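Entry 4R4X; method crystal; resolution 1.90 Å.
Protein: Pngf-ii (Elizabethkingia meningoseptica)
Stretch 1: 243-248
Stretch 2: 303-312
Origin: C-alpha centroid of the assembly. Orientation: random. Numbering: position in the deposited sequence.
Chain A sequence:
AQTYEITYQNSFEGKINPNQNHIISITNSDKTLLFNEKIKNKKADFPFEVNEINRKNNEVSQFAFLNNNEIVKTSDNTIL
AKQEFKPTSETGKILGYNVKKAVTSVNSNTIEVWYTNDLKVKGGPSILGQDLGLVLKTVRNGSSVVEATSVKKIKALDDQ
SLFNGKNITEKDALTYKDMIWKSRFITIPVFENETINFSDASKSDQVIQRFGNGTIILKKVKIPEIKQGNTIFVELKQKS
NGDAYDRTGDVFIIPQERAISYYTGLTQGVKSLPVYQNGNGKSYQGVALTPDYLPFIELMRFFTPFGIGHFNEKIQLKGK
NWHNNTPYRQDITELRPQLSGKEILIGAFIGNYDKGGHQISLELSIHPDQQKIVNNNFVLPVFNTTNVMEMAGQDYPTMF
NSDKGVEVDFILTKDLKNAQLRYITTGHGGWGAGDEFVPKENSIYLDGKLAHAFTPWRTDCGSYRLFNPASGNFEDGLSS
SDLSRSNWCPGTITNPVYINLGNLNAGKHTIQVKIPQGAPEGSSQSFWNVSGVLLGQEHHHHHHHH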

# COMPACT_ATOMS: atom_id res chain seq x y z
N ASP A 243 1.60 21.02 16.01
CA ASP A 243 0.51 20.53 16.85
C ASP A 243 1.06 19.45 17.79
O ASP A 243 1.73 18.53 17.34
N ALA A 244 0.76 19.55 19.08
CA ALA A 244 1.22 18.59 20.07
C ALA A 244 0.30 17.38 20.28
O ALA A 244 0.69 16.42 20.93
N TYR A 245 -0.92 17.44 19.76
CA TYR A 245 -1.98 16.53 20.20
C TYR A 245 -2.26 15.33 19.31
O TYR A 245 -1.82 15.26 18.17
N ASP A 246 -2.98 14.37 19.89
CA ASP A 246 -3.37 13.12 19.23
C ASP A 246 -4.72 13.30 18.51
O ASP A 246 -5.80 13.17 19.11
N ARG A 247 -4.64 13.59 17.22
CA ARG A 247 -5.79 14.08 16.48
C ARG A 247 -6.48 12.97 15.69
O ARG A 247 -5.85 12.03 15.26
N THR A 248 -7.78 13.13 15.52
CA THR A 248 -8.55 12.27 14.67
C THR A 248 -8.23 12.63 13.24
O THR A 248 -8.21 13.83 12.88
N PHE A 303 -5.22 7.87 13.84
CA PHE A 303 -5.05 8.87 14.87
C PHE A 303 -3.61 9.29 14.90
O PHE A 303 -2.73 8.43 14.90
N THR A 304 -3.35 10.59 14.89
CA THR A 304 -1.95 11.06 14.98
C THR A 304 -1.39 10.78 16.37
O THR A 304 -2.12 10.75 17.37
N PRO A 305 -0.08 10.54 16.43
CA PRO A 305 0.53 10.48 17.71
C PRO A 305 0.67 11.90 18.29
O PRO A 305 0.26 12.84 17.65
N PHE A 306 1.16 12.01 19.51
CA PHE A 306 1.40 13.31 20.13
C PHE A 306 2.72 13.93 19.64
O PHE A 306 3.79 13.54 20.09
N GLY A 307 2.62 14.85 18.70
CA GLY A 307 3.71 15.77 18.33
C GLY A 307 4.96 15.23 17.67
O GLY A 307 6.08 15.79 17.82
N ILE A 308 4.80 14.17 16.89
CA ILE A 308 5.95 13.52 16.29
C ILE A 308 6.72 14.40 15.30
O ILE A 308 6.14 15.11 14.47
N GLY A 309 8.03 14.34 15.42
CA GLY A 309 8.91 15.11 14.58
C GLY A 309 9.17 16.45 15.21
O GLY A 309 10.27 16.68 15.73
N HIS A 310 8.15 17.29 15.24
CA HIS A 310 8.30 18.66 15.75
C HIS A 310 8.82 18.73 17.18
O HIS A 310 9.71 19.54 17.49
N PHE A 311 8.28 17.89 18.05
CA PHE A 311 8.68 17.91 19.44
C PHE A 311 9.85 16.98 19.82
O PHE A 311 10.20 16.92 20.98
N ASN A 312 10.46 16.28 18.87
CA ASN A 312 11.47 15.25 19.19
C ASN A 312 12.68 15.80 19.95
O ASN A 312 13.11 15.21 20.94

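Residues 303-312 lie alongside residues 243-248, burying 541 Å² in total, and the contact runs antiparallel, from Phe303 beside Thr248 to Phe311 beside Ala244. Phe303 pairs with Thr248 as an antiparallel, non-hydrogen-bonded bridge, so the two side chains share one face of the sheet. The Phe303 ring (chi1 m, chi2 82°) extends along that face until its CE2 lies 3.4 Å from OG1 of Thr248, itself in the m rotamer. CA of Phe303 also makes a CA-H...O contact of 3.3 Å with Arg247 O.

Thr304 supplies the two direct hydrogen bonds between the stretches, both to the backbone of Arg247. Its N donates to Arg247 O at 2.9 Å, while its side chain, with chi1 in the p well, places OG1 2.8 Å from Arg247 N as a nearly linear acceptor. The hydroxyl thus stands in for a backbone carbonyl. The same OG1 is 3.6 Å from Arg247 CB, but the rest of that arginine leads away from stretch 2: its NE forms a salt bridge with Asp243 OD2 at 2.7 Å, and its NH2 donates to Asp243 OD1 at 3.0 Å. Asp243 (chi1 t) also accepts from the backbone, with Tyr245 N 3.2 Å from Asp243 OD1, bracing the first stretch from within.

The CA-to-CB bond of Pro305 points away, and the residue adds little surface. Phe306 has more of its surface covered by the other stretch than any other residue of stretch 2. Its CA-to-CB bond points sideways, yet with chi1 m and chi2 -92° the end of the side chain comes nearer to stretch 1. CB of Asp246 (chi1 p) sits over one face, 3.8 Å from the Phe306 ring centroid and 12° off its normal, a CH-pi contact; Asp246 CG approaches Phe306 CZ to 3.2 Å. Ala244 O lies at the ring's edge, whereas the CA-to-CB bond of Tyr245 points away.

Gly307 has no side chain, and the backbone of stretch 1 comes close: CA of Gly307 is 3.5 Å from Asp243 O. Its positive phi favours glycine, and a CB here would clash with Phe311 CD1. A water joins the backbones at this point, accepting from Gly307 N at 3.0 Å and lying within donating distance of Asp243 O (2.8 Å) and Tyr245 O (2.7 Å).

The CA-to-CB bond of Ile308 points away, and the residue makes no contact with stretch 1. Gly309 begins a type I turn ending at Asn312, whose OD1 accepts from Gly309 N at 2.9 Å. Within this turn, the CA-to-CB bond of Phe311 (chi1 m) points toward stretch 1, and Phe311 CZ packs 3.7 Å from Ala244 CB.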

# COMPACT_ATOMS: atom_id res chain seq x y z
CB ASP A 243 -0.60 19.98 15.94
CG ASP A 243 -1.86 19.56 16.71
OD1 ASP A 243 -1.96 19.82 17.92
OD2 ASP A 243 -2.76 18.95 16.07
CB ALA A 244 1.41 19.30 21.41
CB TYR A 245 -3.27 17.33 20.44
CG TYR A 245 -3.11 18.33 21.56
CD1 TYR A 245 -3.22 17.92 22.89
CD2 TYR A 245 -2.84 19.66 21.31
CE1 TYR A 245 -3.07 18.83 23.93
CE2 TYR A 245 -2.68 20.58 22.34
CZ TYR A 245 -2.80 20.16 23.65
OH TYR A 245 -2.66 21.06 24.67
CB ASP A 246 -3.40 11.93 20.20
CG ASP A 246 -4.34 12.13 21.39
OD1 ASP A 246 -4.55 13.27 21.85
OD2 ASP A 246 -4.89 11.09 21.89
CB ARG A 247 -5.39 15.18 15.50
CG ARG A 247 -4.68 16.35 16.13
CD ARG A 247 -5.50 17.04 17.23
NE ARG A 247 -4.94 18.37 17.49
CZ ARG A 247 -5.48 19.27 18.31
NH1 ARG A 247 -6.61 19.00 18.95
NH2 ARG A 247 -4.89 20.45 18.47
CB THR A 248 -10.05 12.46 14.94
OG1 THR A 248 -10.32 12.21 16.33
CG2 THR A 248 -10.87 11.53 14.08
CB PHE A 303 -5.53 8.32 16.20
CG PHE A 303 -7.01 8.11 16.21
CD1 PHE A 303 -7.55 6.96 15.66
CD2 PHE A 303 -7.85 9.12 16.61
CE1 PHE A 303 -8.93 6.80 15.55
CE2 PHE A 303 -9.23 8.96 16.55
CZ PHE A 303 -9.77 7.80 15.99
CB THR A 304 -1.75 12.56 14.65
OG1 THR A 304 -2.23 13.38 15.73
CG2 THR A 304 -2.41 12.95 13.36
CB PRO A 305 1.87 9.81 17.41
CG PRO A 305 2.21 10.30 16.06
CD PRO A 305 0.90 10.41 15.34
CB PHE A 306 1.49 13.14 21.63
CG PHE A 306 0.19 12.82 22.32
CD1 PHE A 306 -0.62 13.84 22.82
CD2 PHE A 306 -0.16 11.51 22.58
CE1 PHE A 306 -1.77 13.54 23.54
CE2 PHE A 306 -1.32 11.21 23.27
CZ PHE A 306 -2.12 12.22 23.75
CB ILE A 308 5.57 12.19 15.62
CG1 ILE A 308 6.83 11.33 15.41
CG2 ILE A 308 4.85 12.43 14.29
CD1 ILE A 308 6.52 9.93 14.97
CB HIS A 310 6.99 19.42 15.66
CG HIS A 310 7.12 20.88 16.00
ND1 HIS A 310 7.53 21.82 15.07
CD2 HIS A 310 6.91 21.55 17.15
CE1 HIS A 310 7.56 23.01 15.65
NE2 HIS A 310 7.18 22.87 16.91
CB PHE A 311 7.45 17.60 20.30
CG PHE A 311 6.43 18.69 20.28
CD1 PHE A 311 5.50 18.78 19.28
CD2 PHE A 311 6.41 19.66 21.28
CE1 PHE A 311 4.56 19.81 19.25
CE2 PHE A 311 5.48 20.70 21.27
CZ PHE A 311 4.55 20.77 20.25
CB ASN A 312 11.99 14.55 17.94
CG ASN A 312 10.96 13.63 17.31
OD1 ASN A 312 9.79 13.66 17.66
ND2 ASN A 312 11.39 12.84 16.36
O HOH W 1 0.46 16.04 17.05